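Local coordinates for Ulp1-like SUMO protease (Chaetomium thermophilum, PDB 6DG4), which probably cleaves SUMO from its conjugates as a cysteine protease of the peptidase C48 (Ulp1) family, the chain being its C-terminal catalytic domain, at residues 48-60 and 229-241. Residues are numbered along the deposited sequence; the frame is centred on the assembly and turned at random. Where two conformers were deposited one is given.
Sequences DFEEKLLPATAWL and PLQRQRIAAVLLN
Arg232 reaches from helix 228-241 into the curl of residues 53-60 and binds backbone carbonyls there. NH1 donates to Leu53 O at 3.0 Å, an almost straight bond (165°) with the oxygen in the guanidinium plane. NH1 and NH2 also meet Ala58 O end-on, two nitrogens on one oxygen; NH1 is the closer, 2.8 Å from Ala58 O, and both bonds are more bent. The carbonyl oxygens of Pro55 and Ala56 lie over one face of the guanidinium without bonding to it. A water accepts from NE and donates to Ala56 O, and NH2 has a second, charged partner in Asp201, just ahead of helix 202-215. With CG of Arg232 anti to its carbonyl carbon (chi1 -67°) and the chain extended from CG to NE, the arginine reaches the type I turn Pro55-Ala58. A leucine in its place would probably leave Leu53 O and Ala58 O without their donor and Asp201 without its counter-charge, freeing the loop to shift. In this Ulp1-type cysteine protease domain of clan CA, the contact ties the loop leading into helix 62-80 to a helix late in the chain. A water, modelled at two mutually exclusive sites, probably bridges Leu54 O and Pro229 O, and beside it Ala56 CB touches Pro229 CG at 3.9 Å.

Further along the helix the contact turns apolar around Ala236. Its CB lies 3.7 Å from both Leu53 CD2 and Leu54 CD2. Leu53, with CG anti to the backbone N (chi1 176°), also brings CD2 against Ile235 CG2 and Leu239 CD1, while Val64 of helix 62-80 packs on the same leucine. Phe49 turns a ring edge toward Ala236 O, and its CZ meets Leu240 CD2 at 3.6 Å.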
ATOM      1  N   ASP A  48      12.463   5.022  13.336  1.00  9.96           N
ATOM      2  CA  ASP A  48      11.328   4.715  12.471  1.00 10.13           C
ATOM      3  C   ASP A  48      10.148   4.185  13.276  1.00  9.42           C
ATOM      4  O   ASP A  48       8.992   4.522  12.996  1.00 10.89           O
ATOM      5  CB  ASP A  48      11.753   3.707  11.406  1.00 10.74           C
ATOM      6  CG  ASP A  48      12.824   4.252  10.487  1.00 11.59           C
ATOM      7  OD1 ASP A  48      12.517   5.136   9.664  1.00 13.29           O
ATOM      8  OD2 ASP A  48      13.980   3.811  10.598  1.00 13.28           O
ATOM      9  N   PHE A  49      10.425   3.355  14.281  1.00  9.62           N
ATOM     10  CA  PHE A  49       9.371   2.761  15.094  1.00  9.99           C
ATOM     11  C   PHE A  49       8.904   3.721  16.179  1.00  9.34           C
ATOM     12  O   PHE A  49       7.699   3.955  16.338  1.00 11.12           O
ATOM     13  CB  PHE A  49       9.895   1.456  15.709  1.00 10.42           C
ATOM     14  CG  PHE A  49      10.154   0.381  14.691  1.00  9.69           C
ATOM     15  CD1 PHE A  49       9.146  -0.493  14.320  1.00  9.93           C
ATOM     16  CD2 PHE A  49      11.390   0.268  14.076  1.00 10.34           C
ATOM     17  CE1 PHE A  49       9.370  -1.467  13.373  1.00 11.04           C
ATOM     18  CE2 PHE A  49      11.613  -0.699  13.120  1.00 11.17           C
ATOM     19  CZ  PHE A  49      10.602  -1.566  12.770  1.00 10.98           C
ATOM     20  N   GLU A  50       9.849   4.296  16.927  1.00 10.35           N
ATOM     21  CA  GLU A  50       9.502   5.076  18.106  1.00 10.12           C
ATOM     22  C   GLU A  50       8.838   6.395  17.739  1.00 10.37           C
ATOM     23  O   GLU A  50       7.932   6.854  18.441  1.00 12.08           O
ATOM     24  CB  GLU A  50      10.761   5.338  18.930  1.00 11.38           C
ATOM     25  CG  GLU A  50      10.515   6.124  20.194  1.00 12.89           C
ATOM     26  CD  GLU A  50      11.766   6.298  21.006  1.00 15.08           C
ATOM     27  OE1 GLU A  50      12.836   6.548  20.404  1.00 15.57           O
ATOM     28  OE2 GLU A  50      11.675   6.173  22.245  1.00 16.75           O
ATOM     29  N   GLU A  51       9.282   7.033  16.657  1.00 10.20           N
ATOM     30  CA  GLU A  51       8.797   8.360  16.320  1.00 10.73           C
ATOM     31  C   GLU A  51       7.912   8.402  15.088  1.00  9.61           C
ATOM     32  O   GLU A  51       7.084   9.311  14.979  1.00 12.61           O
ATOM     33  CB  GLU A  51       9.980   9.318  16.108  1.00 12.20           C
ATOM     34  CG  GLU A  51      10.840   9.497  17.355  1.00 15.51           C
ATOM     35  CD  GLU A  51      11.987  10.455  17.142  1.00 20.09           C
ATOM     36  OE1 GLU A  51      11.736  11.590  16.701  1.00 23.05           O
ATOM     37  OE2 GLU A  51      13.144  10.073  17.406  1.00 23.16           O
ATOM     38  N   LYS A  52       8.039   7.428  14.181  0.61  9.01           N
ATOM     39  CA  LYS A  52       7.400   7.504  12.872  0.61  9.49           C
ATOM     40  C   LYS A  52       6.425   6.359  12.609  0.61  9.53           C
ATOM     41  O   LYS A  52       6.026   6.145  11.460  0.61 10.04           O
ATOM     42  CB  LYS A  52       8.461   7.580  11.771  0.61 10.18           C
ATOM     43  CG  LYS A  52       9.484   8.699  11.965  0.61 12.33           C
ATOM     44  CD  LYS A  52       8.830  10.077  11.945  0.61 14.12           C
ATOM     45  CE  LYS A  52       9.854  11.191  12.150  0.61 17.95           C
ATOM     46  NZ  LYS A  52       9.242  12.539  12.041  0.61 21.97           N
ATOM     47  N   LEU A  53       5.998   5.640  13.648  1.00  9.23           N
ATOM     48  CA  LEU A  53       5.031   4.564  13.465  1.00  8.63           C
ATOM     49  C   LEU A  53       4.206   4.292  14.717  1.00  8.91           C
ATOM     50  O   LEU A  53       2.973   4.362  14.678  1.00  9.60           O
ATOM     51  CB  LEU A  53       5.733   3.279  13.008  1.00  8.50           C
ATOM     52  CG  LEU A  53       4.847   2.036  12.864  1.00  8.61           C
ATOM     53  CD1 LEU A  53       3.619   2.262  11.990  1.00  9.83           C
ATOM     54  CD2 LEU A  53       5.673   0.886  12.303  1.00 10.03           C
ATOM     55  N   LEU A  54       4.859   3.982  15.828  1.00  9.03           N
ATOM     56  CA  LEU A  54       4.139   3.407  16.956  1.00  9.38           C
ATOM     57  C   LEU A  54       3.249   4.364  17.743  1.00  9.17           C
ATOM     58  O   LEU A  54       2.164   3.952  18.170  1.00 11.77           O
ATOM     59  CB  LEU A  54       5.110   2.700  17.907  1.00  9.82           C
ATOM     60  CG  LEU A  54       5.662   1.394  17.346  1.00 10.07           C
ATOM     61  CD1 LEU A  54       6.801   0.894  18.226  1.00 10.24           C
ATOM     62  CD2 LEU A  54       4.561   0.347  17.218  1.00 10.63           C
ATOM     63  N   PRO A  55       3.641   5.611  17.999  1.00 10.13           N
ATOM     64  CA  PRO A  55       2.729   6.503  18.728  1.00  9.35           C
ATOM     65  C   PRO A  55       1.418   6.652  17.972  1.00 10.35           C
ATOM     66  O   PRO A  55       1.400   6.795  16.748  1.00 11.31           O
ATOM     67  CB  PRO A  55       3.494   7.827  18.809  1.00 10.89           C
ATOM     68  CG  PRO A  55       4.930   7.446  18.644  1.00 10.66           C
ATOM     69  CD  PRO A  55       4.917   6.277  17.686  1.00 10.61           C
ATOM     70  N   ALA A  56       0.314   6.614  18.718  1.00 10.45           N
ATOM     71  CA  ALA A  56      -1.006   6.649  18.105  1.00 11.27           C
ATOM     72  C   ALA A  56      -1.259   7.940  17.338  1.00  9.68           C
ATOM     73  O   ALA A  56      -2.159   7.972  16.491  1.00 11.74           O
ATOM     74  CB  ALA A  56      -2.076   6.468  19.180  1.00 11.51           C
ATOM     75  N   THR A  57      -0.490   8.998  17.607  1.00 10.47           N
ATOM     76  CA  THR A  57      -0.658  10.265  16.903  1.00 11.08           C
ATOM     77  C   THR A  57       0.518  10.606  15.993  1.00 11.70           C
ATOM     78  O   THR A  57       0.608  11.743  15.520  1.00 13.04           O
ATOM     79  CB  THR A  57      -0.925  11.426  17.873  1.00 12.58           C
ATOM     80  OG1 THR A  57       0.218  11.662  18.707  1.00 13.16           O
ATOM     81  CG2 THR A  57      -2.148  11.138  18.737  1.00 14.55           C
ATOM     82  N   ALA A  58       1.406   9.655  15.722  1.00 11.12           N
ATOM     83  CA  ALA A  58       2.567   9.929  14.889  1.00 11.38           C
ATOM     84  C   ALA A  58       2.204   9.880  13.411  1.00  9.97           C
ATOM     85  O   ALA A  58       1.428   9.031  12.967  1.00 11.31           O
ATOM     86  CB  ALA A  58       3.673   8.909  15.166  1.00 12.07           C
ATOM     87  N   TRP A  59       2.790  10.786  12.645  1.00 11.14           N
ATOM     88  CA  TRP A  59       2.689  10.713  11.196  1.00  9.29           C
ATOM     89  C   TRP A  59       3.751   9.742  10.684  1.00  9.41           C
ATOM     90  O   TRP A  59       4.933   9.867  11.016  1.00 13.07           O
ATOM     91  CB  TRP A  59       2.868  12.103  10.596  1.00 12.16           C
ATOM     92  CG  TRP A  59       1.745  13.060  10.915  1.00 15.25           C
ATOM     93  CD1 TRP A  59       1.438  13.585  12.142  1.00 18.24           C
ATOM     94  CD2 TRP A  59       0.793  13.616   9.993  1.00 17.40           C
ATOM     95  NE1 TRP A  59       0.358  14.433  12.038  1.00 20.00           N
ATOM     96  CE2 TRP A  59      -0.056  14.469  10.732  1.00 18.41           C
ATOM     97  CE3 TRP A  59       0.582  13.484   8.616  1.00 18.44           C
ATOM     98  CZ2 TRP A  59      -1.098  15.182  10.140  1.00 20.01           C
ATOM     99  CZ3 TRP A  59      -0.460  14.190   8.032  1.00 19.46           C
ATOM    100  CH2 TRP A  59      -1.285  15.027   8.794  1.00 20.58           C
ATOM    101  N   LEU A  60       3.328   8.757   9.900  1.00  9.65           N
ATOM    102  CA  LEU A  60       4.257   7.762   9.381  1.00  9.44           C
ATOM    103  C   LEU A  60       5.195   8.382   8.346  1.00 10.89           C
ATOM    104  O   LEU A  60       4.850   9.343   7.652  1.00 13.24           O
ATOM    105  CB  LEU A  60       3.486   6.598   8.752  1.00 10.65           C
ATOM    106  CG  LEU A  60       3.058   5.459   9.691  1.00 10.82           C
ATOM    107  CD1 LEU A  60       2.258   5.965  10.875  1.00 12.76           C
ATOM    108  CD2 LEU A  60       2.264   4.397   8.931  1.00 11.96           C
ATOM    109  N   PRO A 229      -4.495   2.607  16.271  1.00  8.28           N
ATOM    110  CA  PRO A 229      -3.346   2.475  17.189  1.00  9.36           C
ATOM    111  C   PRO A 229      -2.822   1.052  17.260  1.00  8.22           C
ATOM    112  O   PRO A 229      -1.605   0.823  17.243  1.00  9.22           O
ATOM    113  CB  PRO A 229      -3.908   2.977  18.523  1.00 10.05           C
ATOM    114  CG  PRO A 229      -4.934   3.997  18.108  1.00 10.22           C
ATOM    115  CD  PRO A 229      -5.590   3.385  16.887  1.00  9.35           C
ATOM    116  N   LEU A 230      -3.723   0.076  17.298  1.00  8.58           N
ATOM    117  CA  LEU A 230      -3.298  -1.316  17.259  1.00  9.17           C
ATOM    118  C   LEU A 230      -2.686  -1.671  15.908  1.00  8.57           C
ATOM    119  O   LEU A 230      -1.689  -2.399  15.845  1.00  8.88           O
ATOM    120  CB  LEU A 230      -4.498  -2.201  17.567  1.00 10.06           C
ATOM    121  CG  LEU A 230      -4.335  -3.692  17.331  1.00 11.34           C
ATOM    122  CD1 LEU A 230      -3.181  -4.250  18.148  1.00 11.58           C
ATOM    123  CD2 LEU A 230      -5.661  -4.370  17.675  1.00 12.07           C
ATOM    124  N   GLN A 231      -3.262  -1.172  14.817  1.00  7.75           N
ATOM    125  CA  GLN A 231      -2.706  -1.466  13.501  1.00  7.61           C
ATOM    126  C   GLN A 231      -1.272  -0.969  13.374  1.00  7.95           C
ATOM    127  O   GLN A 231      -0.461  -1.600  12.688  1.00  8.24           O
ATOM    128  CB  GLN A 231      -3.592  -0.845  12.428  1.00  8.24           C
ATOM    129  CG  GLN A 231      -3.168  -1.119  10.992  1.00  8.22           C
ATOM    130  CD  GLN A 231      -3.363  -2.546  10.535  1.00  8.72           C
ATOM    131  OE1 GLN A 231      -3.260  -3.499  11.311  1.00  9.99           O
ATOM    132  NE2 GLN A 231      -3.627  -2.700   9.243  1.00 11.79           N
ATOM    133  N   ARG A 232      -0.928   0.146  14.027  1.00  7.85           N
ATOM    134  CA  ARG A 232       0.462   0.591  14.023  1.00  7.75           C
ATOM    135  C   ARG A 232       1.378  -0.467  14.627  1.00  8.09           C
ATOM    136  O   ARG A 232       2.478  -0.708  14.119  1.00  8.50           O
ATOM    137  CB  ARG A 232       0.603   1.907  14.785  1.00  8.60           C
ATOM    138  CG  ARG A 232      -0.085   3.073  14.112  1.00  8.86           C
ATOM    139  CD  ARG A 232      -0.284   4.213  15.098  1.00  8.02           C
ATOM    140  NE  ARG A 232      -0.969   5.338  14.471  1.00  8.88           N
ATOM    141  CZ  ARG A 232      -0.354   6.339  13.852  1.00  8.17           C
ATOM    142  NH1 ARG A 232       0.968   6.362  13.768  1.00  9.26           N
ATOM    143  NH2 ARG A 232      -1.067   7.306  13.290  1.00  9.77           N
ATOM    144  N   GLN A 233       0.950  -1.086  15.733  1.00  8.64           N
ATOM    145  CA  GLN A 233       1.746  -2.139  16.350  1.00  9.33           C
ATOM    146  C   GLN A 233       1.870  -3.340  15.427  1.00  8.25           C
ATOM    147  O   GLN A 233       2.935  -3.967  15.351  1.00  8.81           O
ATOM    148  CB  GLN A 233       1.102  -2.602  17.653  1.00 12.23           C
ATOM    149  CG  GLN A 233       1.067  -1.602  18.744  1.00 17.39           C
ATOM    150  CD  GLN A 233       0.565  -2.244  20.020  1.00 25.91           C
ATOM    151  OE1 GLN A 233       1.285  -2.355  21.016  1.00 33.09           O
ATOM    152  NE2 GLN A 233      -0.669  -2.703  19.984  1.00 28.53           N
ATOM    153  N   ARG A 234       0.781  -3.691  14.738  1.00  8.30           N
ATOM    154  CA  ARG A 234       0.814  -4.830  13.828  1.00  7.98           C
ATOM    155  C   ARG A 234       1.731  -4.561  12.644  1.00  7.80           C
ATOM    156  O   ARG A 234       2.485  -5.445  12.226  1.00  8.63           O
ATOM    157  CB  ARG A 234      -0.601  -5.157  13.356  1.00  7.77           C
ATOM    158  CG  ARG A 234      -1.529  -5.610  14.490  1.00  9.81           C
ATOM    159  CD  ARG A 234      -2.886  -6.097  13.968  1.00 10.35           C
ATOM    160  NE  ARG A 234      -2.673  -7.212  13.058  1.00 12.80           N
ATOM    161  CZ  ARG A 234      -2.379  -8.455  13.432  1.00 13.30           C
ATOM    162  NH1 ARG A 234      -2.301  -8.796  14.714  1.00 11.92           N
ATOM    163  NH2 ARG A 234      -2.149  -9.366  12.506  1.00 17.21           N
ATOM    164  N   ILE A 235       1.678  -3.346  12.088  1.00  8.10           N
ATOM    165  CA  ILE A 235       2.588  -2.983  11.006  1.00  7.32           C
ATOM    166  C   ILE A 235       4.027  -3.083  11.481  1.00  8.04           C
ATOM    167  O   ILE A 235       4.899  -3.601  10.773  1.00  8.26           O
ATOM    168  CB  ILE A 235       2.256  -1.574  10.482  1.00  8.05           C
ATOM    169  CG1 ILE A 235       0.906  -1.571   9.761  1.00  8.78           C
ATOM    170  CG2 ILE A 235       3.360  -1.066   9.544  1.00  8.94           C
ATOM    171  CD1 ILE A 235       0.325  -0.177   9.603  1.00 10.56           C
ATOM    172  N   ALA A 236       4.302  -2.592  12.692  1.00  7.70           N
ATOM    173  CA  ALA A 236       5.648  -2.688  13.245  1.00  8.26           C
ATOM    174  C   ALA A 236       6.099  -4.141  13.331  1.00  8.26           C
ATOM    175  O   ALA A 236       7.228  -4.478  12.954  1.00  8.89           O
ATOM    176  CB  ALA A 236       5.694  -2.032  14.626  1.00  9.24           C
ATOM    177  N   ALA A 237       5.225  -5.020  13.831  1.00  7.48           N
ATOM    178  CA  ALA A 237       5.563  -6.435  13.928  1.00  7.42           C
ATOM    179  C   ALA A 237       5.851  -7.039  12.557  1.00  7.40           C
ATOM    180  O   ALA A 237       6.798  -7.820  12.401  1.00  8.28           O
ATOM    181  CB  ALA A 237       4.435  -7.196  14.626  1.00  8.43           C
ATOM    182  N   VAL A 238       5.030  -6.707  11.554  1.00  7.98           N
ATOM    183  CA  VAL A 238       5.261  -7.215  10.203  1.00  8.13           C
ATOM    184  C   VAL A 238       6.628  -6.775   9.690  1.00  8.49           C
ATOM    185  O   VAL A 238       7.376  -7.566   9.102  1.00  8.87           O
ATOM    186  CB  VAL A 238       4.126  -6.772   9.259  1.00  8.72           C
ATOM    187  CG1 VAL A 238       4.491  -7.062   7.810  1.00 10.21           C
ATOM    188  CG2 VAL A 238       2.825  -7.471   9.625  1.00 10.39           C
ATOM    189  N   LEU A 239       6.978  -5.505   9.902  1.00  8.76           N
ATOM    190  CA  LEU A 239       8.279  -5.026   9.448  1.00  8.63           C
ATOM    191  C   LEU A 239       9.413  -5.760  10.159  1.00  7.77           C
ATOM    192  O   LEU A 239      10.383  -6.186   9.520  1.00  9.44           O
ATOM    193  CB  LEU A 239       8.389  -3.514   9.647  1.00  8.56           C
ATOM    194  CG  LEU A 239       7.431  -2.667   8.804  1.00  9.36           C
ATOM    195  CD1 LEU A 239       7.450  -1.220   9.245  1.00  9.23           C
ATOM    196  CD2 LEU A 239       7.742  -2.761   7.310  1.00 11.52           C
ATOM    197  N   LEU A 240       9.296  -5.952  11.477  1.00  8.92           N
ATOM    198  CA  LEU A 240      10.330  -6.672  12.216  1.00  8.62           C
ATOM    199  C   LEU A 240      10.411  -8.130  11.783  1.00  9.35           C
ATOM    200  O   LEU A 240      11.495  -8.725  11.798  1.00 10.03           O
ATOM    201  CB  LEU A 240      10.046  -6.597  13.715  1.00  9.50           C
ATOM    202  CG  LEU A 240      10.134  -5.203  14.330  1.00  9.07           C
ATOM    203  CD1 LEU A 240       9.644  -5.216  15.762  1.00 11.36           C
ATOM    204  CD2 LEU A 240      11.556  -4.675  14.251  1.00 10.33           C
ATOM    205  N   ASN A 241       9.270  -8.712  11.403  1.00  9.37           N
ATOM    206  CA  ASN A 241       9.187 -10.099  10.968  1.00  9.81           C
ATOM    207  C   ASN A 241       9.764 -10.310   9.577  1.00 10.70           C
ATOM    208  O   ASN A 241      10.019 -11.456   9.190  1.00 12.98           O
ATOM    209  CB  ASN A 241       7.703 -10.496  10.955  1.00  9.87           C
ATOM    210  CG  ASN A 241       7.481 -11.967  10.685  1.00 10.15           C
ATOM    211  OD1 ASN A 241       7.902 -12.832  11.457  1.00 11.61           O
ATOM    212  ND2 ASN A 241       6.768 -12.257   9.610  1.00 10.29           N
TER
HETATM  213  O   HOH W   1      -0.385   2.974  18.600  1.00 21.90           O
HETATM  214  O   HOH W   2       0.839   1.669  18.520  1.00 28.27           O
HETATM  215  O   HOH W   3      -3.612   5.794  15.418  1.00 11.27           O